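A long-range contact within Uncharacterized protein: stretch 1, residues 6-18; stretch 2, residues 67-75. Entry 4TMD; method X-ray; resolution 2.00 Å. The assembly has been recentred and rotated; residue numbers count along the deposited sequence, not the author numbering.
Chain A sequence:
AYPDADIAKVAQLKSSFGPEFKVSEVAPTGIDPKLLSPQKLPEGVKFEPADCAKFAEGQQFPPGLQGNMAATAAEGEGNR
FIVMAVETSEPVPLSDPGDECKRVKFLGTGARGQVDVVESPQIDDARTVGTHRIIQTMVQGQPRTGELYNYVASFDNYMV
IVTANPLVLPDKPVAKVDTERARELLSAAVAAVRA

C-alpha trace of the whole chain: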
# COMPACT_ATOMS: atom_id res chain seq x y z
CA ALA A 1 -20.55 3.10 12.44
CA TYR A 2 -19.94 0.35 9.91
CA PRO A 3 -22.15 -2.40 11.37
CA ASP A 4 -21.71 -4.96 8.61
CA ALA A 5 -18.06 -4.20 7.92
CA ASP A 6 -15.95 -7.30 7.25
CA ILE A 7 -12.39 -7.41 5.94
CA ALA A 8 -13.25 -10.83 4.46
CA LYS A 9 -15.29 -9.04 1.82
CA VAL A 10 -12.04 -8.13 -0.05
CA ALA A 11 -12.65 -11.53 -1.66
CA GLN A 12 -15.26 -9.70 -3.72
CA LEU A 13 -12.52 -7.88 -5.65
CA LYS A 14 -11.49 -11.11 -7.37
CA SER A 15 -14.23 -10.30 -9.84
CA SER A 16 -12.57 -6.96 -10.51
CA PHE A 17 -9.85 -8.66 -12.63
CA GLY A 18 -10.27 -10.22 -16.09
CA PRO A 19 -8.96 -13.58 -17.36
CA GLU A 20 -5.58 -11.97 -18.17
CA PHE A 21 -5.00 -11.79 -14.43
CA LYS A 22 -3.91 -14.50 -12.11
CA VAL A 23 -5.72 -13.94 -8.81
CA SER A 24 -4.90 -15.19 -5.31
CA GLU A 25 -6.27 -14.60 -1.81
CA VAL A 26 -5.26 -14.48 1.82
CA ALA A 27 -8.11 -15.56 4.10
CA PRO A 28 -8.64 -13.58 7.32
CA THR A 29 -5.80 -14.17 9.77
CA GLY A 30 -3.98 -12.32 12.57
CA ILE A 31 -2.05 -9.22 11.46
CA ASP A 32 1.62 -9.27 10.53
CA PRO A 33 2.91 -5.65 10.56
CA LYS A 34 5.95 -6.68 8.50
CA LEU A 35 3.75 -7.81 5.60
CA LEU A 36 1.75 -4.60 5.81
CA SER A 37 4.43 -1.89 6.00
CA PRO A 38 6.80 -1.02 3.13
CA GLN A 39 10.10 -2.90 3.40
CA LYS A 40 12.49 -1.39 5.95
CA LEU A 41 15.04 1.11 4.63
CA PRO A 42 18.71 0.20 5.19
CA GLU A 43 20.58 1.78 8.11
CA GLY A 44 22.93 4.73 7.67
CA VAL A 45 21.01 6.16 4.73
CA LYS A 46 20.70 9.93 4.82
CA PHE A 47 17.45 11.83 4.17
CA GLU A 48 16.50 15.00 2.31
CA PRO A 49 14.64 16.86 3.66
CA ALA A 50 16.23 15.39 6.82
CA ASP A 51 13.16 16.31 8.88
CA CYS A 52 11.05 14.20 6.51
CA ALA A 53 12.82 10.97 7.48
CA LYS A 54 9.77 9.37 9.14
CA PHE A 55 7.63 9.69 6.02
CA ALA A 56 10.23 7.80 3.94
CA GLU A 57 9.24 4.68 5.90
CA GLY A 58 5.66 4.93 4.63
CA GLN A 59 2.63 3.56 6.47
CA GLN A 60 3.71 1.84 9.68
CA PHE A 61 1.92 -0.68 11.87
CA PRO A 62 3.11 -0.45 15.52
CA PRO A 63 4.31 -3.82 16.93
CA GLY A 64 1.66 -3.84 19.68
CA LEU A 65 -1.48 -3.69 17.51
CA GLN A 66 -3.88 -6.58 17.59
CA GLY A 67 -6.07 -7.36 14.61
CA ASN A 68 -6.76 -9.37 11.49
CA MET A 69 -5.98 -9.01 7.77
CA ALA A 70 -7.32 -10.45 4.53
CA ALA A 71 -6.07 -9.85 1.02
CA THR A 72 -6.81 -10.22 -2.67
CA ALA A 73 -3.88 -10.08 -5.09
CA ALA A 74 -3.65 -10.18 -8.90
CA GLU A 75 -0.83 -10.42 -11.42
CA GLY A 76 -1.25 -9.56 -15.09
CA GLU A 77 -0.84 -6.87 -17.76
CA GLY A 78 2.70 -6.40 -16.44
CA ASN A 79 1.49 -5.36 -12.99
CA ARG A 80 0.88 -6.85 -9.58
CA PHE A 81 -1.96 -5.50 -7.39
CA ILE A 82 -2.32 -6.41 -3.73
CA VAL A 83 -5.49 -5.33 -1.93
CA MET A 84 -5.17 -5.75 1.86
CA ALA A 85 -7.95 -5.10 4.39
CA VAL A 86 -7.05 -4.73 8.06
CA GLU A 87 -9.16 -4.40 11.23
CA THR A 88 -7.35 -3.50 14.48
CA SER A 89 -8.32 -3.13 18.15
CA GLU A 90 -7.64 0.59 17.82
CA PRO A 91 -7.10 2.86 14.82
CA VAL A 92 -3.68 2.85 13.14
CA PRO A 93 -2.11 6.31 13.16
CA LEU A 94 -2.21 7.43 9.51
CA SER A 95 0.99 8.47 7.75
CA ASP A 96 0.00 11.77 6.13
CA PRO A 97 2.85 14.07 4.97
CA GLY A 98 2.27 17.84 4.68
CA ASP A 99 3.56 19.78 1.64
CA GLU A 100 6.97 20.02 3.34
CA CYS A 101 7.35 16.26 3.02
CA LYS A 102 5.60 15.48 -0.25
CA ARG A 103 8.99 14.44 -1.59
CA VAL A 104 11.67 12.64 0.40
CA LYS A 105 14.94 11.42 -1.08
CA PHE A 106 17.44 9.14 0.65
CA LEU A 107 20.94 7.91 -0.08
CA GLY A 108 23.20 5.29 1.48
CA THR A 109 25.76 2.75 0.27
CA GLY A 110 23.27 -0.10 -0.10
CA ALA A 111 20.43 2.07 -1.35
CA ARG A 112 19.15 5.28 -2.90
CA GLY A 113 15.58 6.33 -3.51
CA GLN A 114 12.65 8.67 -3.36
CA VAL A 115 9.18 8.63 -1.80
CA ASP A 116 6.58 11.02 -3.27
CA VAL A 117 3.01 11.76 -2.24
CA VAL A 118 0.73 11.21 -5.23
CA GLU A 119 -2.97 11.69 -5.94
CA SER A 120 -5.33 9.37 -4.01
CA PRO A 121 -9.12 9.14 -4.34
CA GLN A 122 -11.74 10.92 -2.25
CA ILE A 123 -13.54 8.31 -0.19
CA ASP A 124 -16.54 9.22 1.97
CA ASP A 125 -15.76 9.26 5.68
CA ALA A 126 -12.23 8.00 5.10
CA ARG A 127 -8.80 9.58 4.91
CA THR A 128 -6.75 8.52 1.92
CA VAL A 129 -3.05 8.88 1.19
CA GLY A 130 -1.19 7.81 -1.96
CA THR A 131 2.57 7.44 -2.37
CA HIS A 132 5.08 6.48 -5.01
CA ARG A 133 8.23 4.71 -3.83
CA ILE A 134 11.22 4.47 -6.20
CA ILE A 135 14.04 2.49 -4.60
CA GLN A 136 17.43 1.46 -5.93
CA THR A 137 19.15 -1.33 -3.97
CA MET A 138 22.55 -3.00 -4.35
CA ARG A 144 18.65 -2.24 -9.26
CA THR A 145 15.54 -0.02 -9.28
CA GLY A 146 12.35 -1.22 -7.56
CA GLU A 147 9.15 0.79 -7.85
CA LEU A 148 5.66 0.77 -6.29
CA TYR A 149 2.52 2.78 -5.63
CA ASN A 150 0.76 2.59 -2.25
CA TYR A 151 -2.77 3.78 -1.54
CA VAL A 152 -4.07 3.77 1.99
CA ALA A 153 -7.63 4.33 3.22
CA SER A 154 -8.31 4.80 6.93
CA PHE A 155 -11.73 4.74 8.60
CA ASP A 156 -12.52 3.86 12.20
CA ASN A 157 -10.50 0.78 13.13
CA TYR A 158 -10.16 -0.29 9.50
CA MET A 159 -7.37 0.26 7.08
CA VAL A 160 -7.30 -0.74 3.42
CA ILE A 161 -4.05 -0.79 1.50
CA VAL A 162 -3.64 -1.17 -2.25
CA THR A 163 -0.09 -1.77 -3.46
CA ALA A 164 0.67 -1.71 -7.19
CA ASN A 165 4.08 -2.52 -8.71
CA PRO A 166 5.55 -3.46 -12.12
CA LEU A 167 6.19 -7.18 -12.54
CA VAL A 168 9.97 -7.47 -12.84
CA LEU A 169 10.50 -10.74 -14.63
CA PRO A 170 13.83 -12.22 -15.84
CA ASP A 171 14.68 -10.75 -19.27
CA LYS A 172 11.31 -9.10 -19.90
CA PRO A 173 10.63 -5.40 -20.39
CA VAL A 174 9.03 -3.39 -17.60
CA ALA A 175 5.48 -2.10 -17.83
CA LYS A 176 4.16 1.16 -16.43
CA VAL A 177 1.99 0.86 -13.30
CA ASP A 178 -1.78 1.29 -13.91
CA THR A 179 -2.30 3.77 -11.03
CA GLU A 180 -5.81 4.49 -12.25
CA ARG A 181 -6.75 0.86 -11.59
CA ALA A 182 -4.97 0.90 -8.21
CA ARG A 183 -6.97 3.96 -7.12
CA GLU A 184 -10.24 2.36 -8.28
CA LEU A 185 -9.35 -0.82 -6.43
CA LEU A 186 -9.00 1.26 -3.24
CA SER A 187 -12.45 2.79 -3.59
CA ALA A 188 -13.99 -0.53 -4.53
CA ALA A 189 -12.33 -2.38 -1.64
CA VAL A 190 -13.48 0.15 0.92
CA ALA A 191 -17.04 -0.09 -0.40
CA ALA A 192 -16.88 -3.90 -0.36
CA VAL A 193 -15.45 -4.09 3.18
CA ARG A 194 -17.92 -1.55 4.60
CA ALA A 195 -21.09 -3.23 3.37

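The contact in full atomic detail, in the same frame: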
# COMPACT_ATOMS: atom_id res chain seq x y z
N ASP A 6 -16.58 -5.99 7.20
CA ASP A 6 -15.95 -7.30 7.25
C ASP A 6 -14.79 -7.32 6.26
O ASP A 6 -15.00 -7.25 5.04
CB ASP A 6 -16.98 -8.39 6.91
CG ASP A 6 -16.50 -9.80 7.21
OD1 ASP A 6 -15.32 -10.00 7.60
OD2 ASP A 6 -17.32 -10.72 7.03
N ILE A 7 -13.58 -7.40 6.79
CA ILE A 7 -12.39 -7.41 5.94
C ILE A 7 -12.41 -8.60 4.98
O ILE A 7 -11.76 -8.57 3.93
CB ILE A 7 -11.08 -7.46 6.75
CG1 ILE A 7 -10.97 -8.75 7.58
CG2 ILE A 7 -10.97 -6.24 7.66
CD1 ILE A 7 -9.59 -8.90 8.26
N ALA A 8 -13.16 -9.64 5.32
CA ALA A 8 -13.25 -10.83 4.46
C ALA A 8 -13.89 -10.47 3.12
O ALA A 8 -13.74 -11.19 2.14
CB ALA A 8 -14.05 -11.94 5.15
N LYS A 9 -14.62 -9.37 3.07
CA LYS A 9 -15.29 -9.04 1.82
C LYS A 9 -14.32 -8.53 0.74
O LYS A 9 -14.77 -8.24 -0.36
CB LYS A 9 -16.40 -8.01 2.07
CG LYS A 9 -17.55 -8.56 2.95
CD LYS A 9 -18.70 -7.57 3.03
CE LYS A 9 -19.49 -7.73 4.31
NZ LYS A 9 -19.96 -9.12 4.46
N VAL A 10 -13.01 -8.44 1.03
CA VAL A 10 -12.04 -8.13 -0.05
C VAL A 10 -12.03 -9.22 -1.10
O VAL A 10 -11.57 -9.00 -2.22
CB VAL A 10 -10.56 -8.00 0.41
CG1 VAL A 10 -10.31 -6.70 1.07
CG2 VAL A 10 -10.11 -9.20 1.24
N ALA A 11 -12.52 -10.40 -0.73
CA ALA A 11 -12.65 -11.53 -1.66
C ALA A 11 -13.48 -11.12 -2.85
O ALA A 11 -13.27 -11.59 -3.96
CB ALA A 11 -13.26 -12.75 -0.96
N GLN A 12 -14.42 -10.20 -2.64
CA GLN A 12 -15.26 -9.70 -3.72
C GLN A 12 -14.47 -9.13 -4.90
O GLN A 12 -14.91 -9.20 -6.06
CB GLN A 12 -16.19 -8.61 -3.18
CG GLN A 12 -17.62 -8.77 -3.55
CD GLN A 12 -18.47 -7.68 -2.91
OE1 GLN A 12 -19.01 -7.85 -1.82
NE2 GLN A 12 -18.59 -6.56 -3.59
N LEU A 13 -13.29 -8.56 -4.62
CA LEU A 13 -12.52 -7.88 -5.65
C LEU A 13 -11.83 -8.83 -6.63
O LEU A 13 -11.21 -8.39 -7.59
CB LEU A 13 -11.49 -6.95 -5.00
CG LEU A 13 -12.03 -5.51 -4.81
CD1 LEU A 13 -13.23 -5.46 -3.86
CD2 LEU A 13 -10.95 -4.56 -4.36
N LYS A 14 -11.93 -10.12 -6.39
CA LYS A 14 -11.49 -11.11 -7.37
C LYS A 14 -12.15 -10.84 -8.71
O LYS A 14 -11.53 -10.91 -9.76
CB LYS A 14 -11.84 -12.51 -6.92
CG LYS A 14 -10.95 -13.04 -5.84
CD LYS A 14 -11.34 -14.47 -5.51
CE LYS A 14 -12.63 -14.52 -4.71
NZ LYS A 14 -12.90 -15.86 -4.11
N SER A 15 -13.43 -10.51 -8.64
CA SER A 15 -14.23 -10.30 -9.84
C SER A 15 -13.91 -8.96 -10.50
O SER A 15 -14.49 -8.60 -11.51
CB SER A 15 -15.71 -10.40 -9.48
OG SER A 15 -15.98 -11.67 -8.89
N SER A 16 -12.97 -8.23 -9.93
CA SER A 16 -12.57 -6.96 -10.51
C SER A 16 -11.46 -7.14 -11.56
O SER A 16 -11.06 -6.19 -12.21
CB SER A 16 -12.12 -6.01 -9.39
OG SER A 16 -11.84 -4.70 -9.87
N PHE A 17 -10.97 -8.37 -11.71
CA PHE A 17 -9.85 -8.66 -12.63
C PHE A 17 -10.26 -9.65 -13.73
O PHE A 17 -10.87 -10.69 -13.44
CB PHE A 17 -8.64 -9.21 -11.87
CG PHE A 17 -8.15 -8.31 -10.78
CD1 PHE A 17 -8.56 -8.50 -9.47
CD2 PHE A 17 -7.29 -7.27 -11.07
CE1 PHE A 17 -8.11 -7.67 -8.45
CE2 PHE A 17 -6.83 -6.42 -10.06
CZ PHE A 17 -7.26 -6.62 -8.76
N GLY A 18 -9.91 -9.35 -14.98
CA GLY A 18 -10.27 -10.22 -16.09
C GLY A 18 -9.45 -11.50 -16.15
O GLY A 18 -8.62 -11.76 -15.28
N GLY A 67 -5.11 -7.43 15.68
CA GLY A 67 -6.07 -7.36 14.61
C GLY A 67 -5.91 -8.46 13.58
O GLY A 67 -5.07 -9.35 13.73
N ASN A 68 -6.72 -8.38 12.54
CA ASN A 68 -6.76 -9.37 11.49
C ASN A 68 -6.59 -8.70 10.13
O ASN A 68 -6.84 -7.50 9.99
CB ASN A 68 -8.07 -10.15 11.55
CG ASN A 68 -8.23 -10.93 12.85
OD1 ASN A 68 -7.31 -11.61 13.28
ND2 ASN A 68 -9.40 -10.82 13.47
N MET A 69 -6.17 -9.48 9.14
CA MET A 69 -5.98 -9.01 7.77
C MET A 69 -6.49 -10.06 6.80
O MET A 69 -6.48 -11.25 7.10
CB MET A 69 -4.50 -8.73 7.49
CG MET A 69 -3.64 -9.93 7.81
SD MET A 69 -2.08 -10.02 6.94
CE MET A 69 -1.12 -8.78 7.74
N ALA A 70 -6.96 -9.60 5.66
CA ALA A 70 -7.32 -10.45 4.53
C ALA A 70 -6.84 -9.75 3.28
O ALA A 70 -6.76 -8.52 3.26
CB ALA A 70 -8.84 -10.70 4.47
N ALA A 71 -6.56 -10.49 2.22
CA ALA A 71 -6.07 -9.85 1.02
C ALA A 71 -6.56 -10.51 -0.26
O ALA A 71 -6.93 -11.69 -0.28
CB ALA A 71 -4.55 -9.79 1.04
N THR A 72 -6.60 -9.72 -1.32
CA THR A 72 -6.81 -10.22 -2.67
C THR A 72 -5.67 -9.67 -3.51
O THR A 72 -5.38 -8.47 -3.45
CB THR A 72 -8.16 -9.79 -3.25
OG1 THR A 72 -9.21 -10.44 -2.52
CG2 THR A 72 -8.25 -10.21 -4.72
N ALA A 73 -4.99 -10.53 -4.26
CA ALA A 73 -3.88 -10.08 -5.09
C ALA A 73 -4.06 -10.57 -6.52
O ALA A 73 -4.70 -11.59 -6.76
CB ALA A 73 -2.57 -10.55 -4.52
N ALA A 74 -3.51 -9.82 -7.48
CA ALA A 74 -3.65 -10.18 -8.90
C ALA A 74 -2.40 -9.82 -9.66
O ALA A 74 -1.83 -8.75 -9.44
CB ALA A 74 -4.83 -9.48 -9.52
N GLU A 75 -1.98 -10.69 -10.57
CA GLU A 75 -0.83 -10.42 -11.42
C GLU A 75 -1.23 -10.56 -12.87
O GLU A 75 -1.83 -11.56 -13.24
CB GLU A 75 0.32 -11.37 -11.09
CG GLU A 75 0.70 -11.35 -9.62
CD GLU A 75 2.08 -11.92 -9.37
OE1 GLU A 75 2.62 -12.58 -10.27
OE2 GLU A 75 2.63 -11.67 -8.28

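Residues 7-16 form a 3-10 segment that lies along the strand 67-75, and both run the same way: the nearest CA pairs step from Ala8 CA–Ala70 CA (5.9 Å) through Ala11 CA–Thr72 CA (6.1 Å) to Phe17 CA–Ala74 CA (7.4 Å). The i to i+3 bonding, such as Leu13 N to Val10 O at 3.0 Å, brings Ile7, Val10 and Leu13 onto the side facing the strand. Strand alternation does the same for Asn68, Ala70, Thr72 and Ala74, while Met69, Ala71 and Ala73 point away.

The two stretches bury 438 Å² between them, both sides summed. The small Ala70 methyl fits between two larger side chains, with Ala70 CB 4.2 Å from Ile7 CG1 and 3.8 Å from Val10 CG2. Ile7 also reaches along the strand, placing Ile7 CD1 3.5 Å from Asn68 O and 3.8 Å from Asn68 CB.

Thr72, the most covered residue, joins packing to polarity. Thr72 OG1 donates a hydrogen bond to Val10 O (2.8 Å), a carbonyl that also accepts from Leu13 N, and Thr72 CG2 lies 4.1 Å from Lys14 CG.

Beyond the 3-10 segment, Phe17 presents a ring face to Ala74: Ala74 CB stands 3.5 Å from the Phe17 ring centroid, only 5° off the normal, a CH-pi contact in which the methyl sits over the flat face of the ring.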